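Local coordinates for protein mosquitocidal toxin (Bacillus sphaericus, PDB 2CB4) that kills mosquitoes, probably by ADP-ribosylating target proteins with NAD+ as donor, and is represented here by its catalytic domain, at residues V124-A129 against I181-G186; D163-F168 against N177-T182. The protein carries 1 engineered substitution. One frame throughout, in Å; residues are numbered along the deposited sequence.

Contact 1: V124-A129 against I181-G186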
loop_
_atom_site.group_PDB
_atom_site.type_symbol
_atom_site.label_atom_id
_atom_site.label_comp_id
_atom_site.label_asym_id
_atom_site.label_seq_id
_atom_site.Cartn_x
_atom_site.Cartn_y
_atom_site.Cartn_z
ATOM N N VAL A 124 24.502 -11.672 21.252
ATOM C CA VAL A 124 25.600 -10.965 20.608
ATOM C C VAL A 124 26.887 -11.567 21.145
ATOM O O VAL A 124 27.039 -11.736 22.302
ATOM C CB VAL A 124 25.535 -9.405 20.872
ATOM C CG1 VAL A 124 26.853 -8.720 20.508
ATOM C CG2 VAL A 124 24.399 -8.816 20.121
ATOM N N SER A 125 27.810 -11.936 20.303
ATOM C CA SER A 125 29.032 -12.516 20.838
ATOM C C SER A 125 30.160 -11.540 21.049
ATOM O O SER A 125 30.261 -10.527 20.387
ATOM C CB SER A 125 29.554 -13.612 19.882
ATOM O OG SER A 125 28.746 -14.755 20.048
ATOM N N THR A 126 31.082 -11.934 21.903
ATOM C CA THR A 126 32.343 -11.209 22.131
ATOM C C THR A 126 33.357 -12.349 22.370
ATOM O O THR A 126 33.004 -13.485 22.570
ATOM C CB THR A 126 32.276 -10.202 23.302
ATOM O OG1 THR A 126 32.029 -10.941 24.493
ATOM C CG2 THR A 126 31.063 -9.177 23.090
ATOM N N THR A 127 34.641 -12.043 22.286
ATOM C CA THR A 127 35.688 -13.006 22.522
ATOM C C THR A 127 36.622 -12.337 23.542
ATOM O O THR A 127 36.744 -11.123 23.588
ATOM C CB THR A 127 36.423 -13.437 21.195
ATOM O OG1 THR A 127 37.359 -14.486 21.479
ATOM C CG2 THR A 127 37.179 -12.272 20.557
ATOM N N ARG A 128 37.273 -13.138 24.369
ATOM C CA ARG A 128 38.169 -12.590 25.384
ATOM C C ARG A 128 39.480 -12.096 24.846
ATOM O O ARG A 128 40.060 -12.721 23.966
ATOM C CB ARG A 128 38.451 -13.641 26.465
ATOM C CG ARG A 128 37.194 -14.274 27.077
ATOM C CD ARG A 128 37.551 -15.202 28.219
ATOM N NE ARG A 128 38.120 -14.463 29.335
ATOM C CZ ARG A 128 39.015 -14.944 30.194
ATOM N NH1 ARG A 128 39.454 -16.185 30.077
ATOM N NH2 ARG A 128 39.474 -14.176 31.178
ATOM N N ALA A 129 39.970 -10.986 25.413
ATOM C CA ALA A 129 41.289 -10.480 25.062
ATOM C C ALA A 129 42.277 -11.566 25.612
ATOM O O ALA A 129 42.006 -12.219 26.635
ATOM C CB ALA A 129 41.528 -9.133 25.723
ATOM N N ILE A 181 32.108 -14.975 25.137
ATOM C CA ILE A 181 31.267 -14.535 26.215
ATOM C C ILE A 181 30.060 -13.979 25.447
ATOM O O ILE A 181 30.229 -13.099 24.625
ATOM C CB ILE A 181 31.951 -13.471 27.069
ATOM C CG1 ILE A 181 33.377 -13.892 27.427
ATOM C CG2 ILE A 181 30.987 -13.033 28.177
ATOM C CD1 ILE A 181 33.474 -15.339 28.294
ATOM N N THR A 182 28.882 -14.576 25.631
ATOM C CA THR A 182 27.668 -14.203 24.903
ATOM C C THR A 182 26.752 -13.299 25.718
ATOM O O THR A 182 26.629 -13.498 26.948
ATOM C CB THR A 182 26.878 -15.476 24.507
ATOM O OG1 THR A 182 27.705 -16.313 23.696
ATOM C CG2 THR A 182 25.600 -15.149 23.764
ATOM N N PHE A 183 26.121 -12.316 25.028
ATOM C CA PHE A 183 25.233 -11.356 25.665
ATOM C C PHE A 183 23.833 -11.415 25.119
ATOM O O PHE A 183 23.566 -10.924 24.034
ATOM C CB PHE A 183 25.793 -9.937 25.556
ATOM C CG PHE A 183 27.065 -9.733 26.332
ATOM C CD1 PHE A 183 27.053 -9.095 27.582
ATOM C CD2 PHE A 183 28.269 -10.203 25.836
ATOM C CE1 PHE A 183 28.224 -8.936 28.305
ATOM C CE2 PHE A 183 29.457 -10.039 26.554
ATOM C CZ PHE A 183 29.436 -9.417 27.800
ATOM N N PRO A 184 22.919 -12.004 25.892
ATOM C CA PRO A 184 21.521 -12.079 25.459
ATOM C C PRO A 184 20.997 -10.640 25.525
ATOM O O PRO A 184 21.131 -9.970 26.562
ATOM C CB PRO A 184 20.856 -12.976 26.548
ATOM C CG PRO A 184 21.979 -13.692 27.221
ATOM C CD PRO A 184 23.133 -12.702 27.188
ATOM N N GLY A 185 20.462 -10.142 24.411
ATOM C CA GLY A 185 19.958 -8.770 24.359
ATOM C C GLY A 185 21.005 -7.745 23.883
ATOM O O GLY A 185 20.700 -6.561 23.745
ATOM N N GLY A 186 22.240 -8.186 23.654
ATOM C CA GLY A 186 23.279 -7.287 23.178
ATOM C C GLY A 186 23.969 -6.466 24.260
ATOM O O GLY A 186 23.860 -6.759 25.455
#
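Strand segments 124-128 and 181-184 run antiparallel, their axes 4.8 Å apart at closest, with 156° between their directions. V124/F183 and T126/I181 are the hydrogen-bonded pairs, with S125/T182 as the non-hydrogen-bonded pair between them. F183 N donates to V124 O at 2.9 Å, and V124 N returns a bond to F183 O. I181 N donates to T126 O. F183 O also takes G186 N, which closes a type II turn from F183 to G186; the two donors reach it from opposite faces of its carbonyl plane. G185, at positive phi in the turn, brings G186 back beside V124, whose CG2 lies 3.6 Å from G186 CA.

The side chains of V124, T126, I181 and F183 share one face of the sheet, where L78 of the neighbouring strand 78-82 touches T126, I181 and F183. T126 OG1 sits between its own N and carbonyl carbon (chi1 63°). From there it donates to I181 O at 2.8 Å, tilted from the carbonyl plane, and lies 3.4 Å from F183 CE2, in the ring plane at the edge. T126 CG2 stands 3.9 Å from the same CE2. Farther along, R128 lays CG across I181 CG1 at 3.9 Å, while its NH2 is held by E75 O.

S125 and T182 turn to the other face. Their hydroxyls, S125 OG and T182 OG1, stand 4.1 Å apart; S125 OG is bonded instead to Y114 OH and probably to Q180 OE1. The T126 hydroxyl is therefore spent on the neighbouring backbone, supplementing the weak T126 N bond to I181 O, whereas S125 presents its hydroxyl to the opposite face, an arrangement consistent with the Ser-Thr-Ser-like strand of arginine-specific ADP-ribosyltransferases.

Contact 2: D163-F168 against N177-T182; sequences DINASF and NEDQIT. Engineered in segment 177-182: Q180 (natural residue Glu).
I164 packs against Q180 and T182 where the short, weakly bonded helical turn at about 164-167 abuts the strand of the Glu-x-Glu motif, seen here with E178 and the engineered Q180 (natural Glu). I164 CG1 lies 3.4 Å from T182 OG1, and its CD1 also reaches that hydroxyl. I164 N makes a weak bond to Q180 O. Next to it, D163 and I181 form an antiparallel non-hydrogen-bonded pair, with I181 CD1 4.0 Å from D163 CA.

Two waters bridge the segments: water 1 accepts from N165 N, donates to Q180 O and weakly to D163 OD1, while water 2 takes Q180 N and donates to N165 OD1. N165 OD1 is also bonded to N173 ND2 and N165 ND2 to P176 O; N165 ND2 lies 3.2 Å from D179 OD1, amide and carboxylate planes 81° apart.

In the next shell D163 is the helix N-cap. Its CG is anti to the backbone N (chi1 -176°), and OD1 accepts A166 N at 3.2 Å from above the carboxylate plane; S167 OG donates to D163 O. Q180 OE1, which also faces S125, accepts weakly from T182 OG1. Q180 NE2 donates to E178 OE1 at 2.9 Å from above that carboxylate.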
loop_
_atom_site.group_PDB
_atom_site.type_symbol
_atom_site.label_atom_id
_atom_site.label_comp_id
_atom_site.label_asym_id
_atom_site.label_seq_id
_atom_site.Cartn_x
_atom_site.Cartn_y
_atom_site.Cartn_z
ATOM N N ASP A 163 29.388 -17.289 30.130
ATOM C CA ASP A 163 30.726 -17.842 29.858
ATOM C C ASP A 163 30.494 -19.185 29.159
ATOM O O ASP A 163 30.210 -20.203 29.796
ATOM C CB ASP A 163 31.468 -18.061 31.170
ATOM C CG ASP A 163 32.891 -18.536 30.959
ATOM O OD1 ASP A 163 33.142 -19.294 29.995
ATOM O OD2 ASP A 163 33.767 -18.135 31.749
ATOM N N ILE A 164 30.568 -19.178 27.835
ATOM C CA ILE A 164 30.276 -20.356 27.024
ATOM C C ILE A 164 31.111 -21.600 27.330
ATOM O O ILE A 164 30.586 -22.694 27.502
ATOM C CB ILE A 164 30.306 -20.003 25.489
ATOM C CG1 ILE A 164 29.243 -18.936 25.159
ATOM C CG2 ILE A 164 30.179 -21.274 24.615
ATOM C CD1 ILE A 164 27.813 -19.333 25.521
ATOM N N ASN A 165 32.417 -21.437 27.369
ATOM C CA ASN A 165 33.278 -22.564 27.626
ATOM C C ASN A 165 33.048 -23.215 29.010
ATOM O O ASN A 165 33.245 -24.410 29.162
ATOM C CB ASN A 165 34.749 -22.198 27.379
ATOM C CG ASN A 165 35.085 -22.086 25.893
ATOM O OD1 ASN A 165 34.241 -22.302 25.034
ATOM N ND2 ASN A 165 36.335 -21.780 25.585
ATOM N N ALA A 166 32.598 -22.428 29.990
ATOM C CA ALA A 166 32.317 -22.919 31.339
ATOM C C ALA A 166 30.884 -23.442 31.459
ATOM O O ALA A 166 30.517 -23.983 32.491
ATOM C CB ALA A 166 32.550 -21.809 32.373
ATOM N N SER A 167 30.066 -23.257 30.426
ATOM C CA SER A 167 28.665 -23.683 30.474
ATOM C C SER A 167 28.383 -25.024 29.845
ATOM O O SER A 167 27.314 -25.597 30.051
ATOM C CB SER A 167 27.778 -22.648 29.789
ATOM O OG SER A 167 27.980 -21.379 30.347
ATOM N N PHE A 168 29.312 -25.503 29.032
ATOM C CA PHE A 168 29.114 -26.757 28.329
ATOM C C PHE A 168 30.258 -27.737 28.497
ATOM O O PHE A 168 31.447 -27.343 28.560
ATOM C CB PHE A 168 28.927 -26.492 26.825
ATOM C CG PHE A 168 27.757 -25.621 26.513
ATOM C CD1 PHE A 168 26.470 -26.128 26.565
ATOM C CD2 PHE A 168 27.940 -24.282 26.204
ATOM C CE1 PHE A 168 25.372 -25.312 26.307
ATOM C CE2 PHE A 168 26.852 -23.456 25.950
ATOM C CZ PHE A 168 25.567 -23.967 25.996
ATOM N N ASN A 177 37.406 -23.050 20.774
ATOM C CA ASN A 177 38.513 -22.189 20.417
ATOM C C ASN A 177 38.244 -20.711 20.325
ATOM O O ASN A 177 39.194 -19.910 20.234
ATOM C CB ASN A 177 39.045 -22.588 19.049
ATOM C CG ASN A 177 39.386 -24.082 18.955
ATOM O OD1 ASN A 177 39.482 -24.754 19.979
ATOM N ND2 ASN A 177 39.599 -24.570 17.738
ATOM N N GLU A 178 36.968 -20.324 20.255
ATOM C CA GLU A 178 36.620 -18.920 20.121
ATOM C C GLU A 178 36.585 -18.154 21.459
ATOM O O GLU A 178 36.547 -16.890 21.491
ATOM C CB GLU A 178 35.304 -18.759 19.355
ATOM C CG GLU A 178 34.907 -17.320 19.096
ATOM C CD GLU A 178 33.629 -17.224 18.332
ATOM O OE1 GLU A 178 32.856 -18.213 18.273
ATOM O OE2 GLU A 178 33.377 -16.146 17.791
ATOM N N ASP A 179 36.585 -18.927 22.555
ATOM C CA ASP A 179 36.534 -18.401 23.919
ATOM C C ASP A 179 35.532 -17.271 24.029
ATOM O O ASP A 179 35.932 -16.148 24.334
ATOM C CB ASP A 179 37.887 -17.845 24.343
ATOM C CG ASP A 179 39.000 -18.856 24.234
ATOM O OD1 ASP A 179 38.780 -20.043 24.604
ATOM O OD2 ASP A 179 40.105 -18.458 23.790
ATOM N N GLN A 180 34.254 -17.563 23.797
ATOM C CA GLN A 180 33.219 -16.536 23.781
ATOM C C GLN A 180 32.536 -16.232 25.033
ATOM O O GLN A 180 32.224 -17.149 25.818
ATOM C CB GLN A 180 32.065 -17.044 22.961
ATOM C CG GLN A 180 32.017 -16.715 21.554
ATOM C CD GLN A 180 30.624 -17.029 20.987
ATOM O OE1 GLN A 180 29.566 -16.516 21.456
ATOM N NE2 GLN A 180 30.581 -17.898 19.998
ATOM N N ILE A 181 32.108 -14.975 25.137
ATOM C CA ILE A 181 31.267 -14.535 26.215
ATOM C C ILE A 181 30.060 -13.979 25.447
ATOM O O ILE A 181 30.229 -13.099 24.625
ATOM C CB ILE A 181 31.951 -13.471 27.069
ATOM C CG1 ILE A 181 33.377 -13.892 27.427
ATOM C CG2 ILE A 181 30.987 -13.033 28.177
ATOM C CD1 ILE A 181 33.474 -15.339 28.294
ATOM N N THR A 182 28.882 -14.576 25.631
ATOM C CA THR A 182 27.668 -14.203 24.903
ATOM C C THR A 182 26.752 -13.299 25.718
ATOM O O THR A 182 26.629 -13.498 26.948
ATOM C CB THR A 182 26.878 -15.476 24.507
ATOM O OG1 THR A 182 27.705 -16.313 23.696
ATOM C CG2 THR A 182 25.600 -15.149 23.764
HETATM O O HOH W 1 34.244 -19.085 26.842
HETATM O O HOH W 2 33.820 -20.391 23.099
#

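How the contacts relate
The two contacts lie about 9 Å apart, centre to centre, on opposite edges of strand 180-184: contact 1 joins it to strand 123-131, contact 2 to the short strand 162-163 and the helical turn that follows. Along the chain come 124-129, then 163-168, then 177-186, so strand 180-184, in the latest of these, takes part in both and I181 and T182 belong to each. Contact 1 is near the chain's centre, contact 2 farther out. Probable hydrogen bonds join them, S125 OG with Q180 OE1 and T127 OG1 with E178 O. Thus the Ser-Thr-Thr strand and the Glu-x-Glu segment are set side by side, consistent with the active-site layout of the ADP-ribosyltransferase fold.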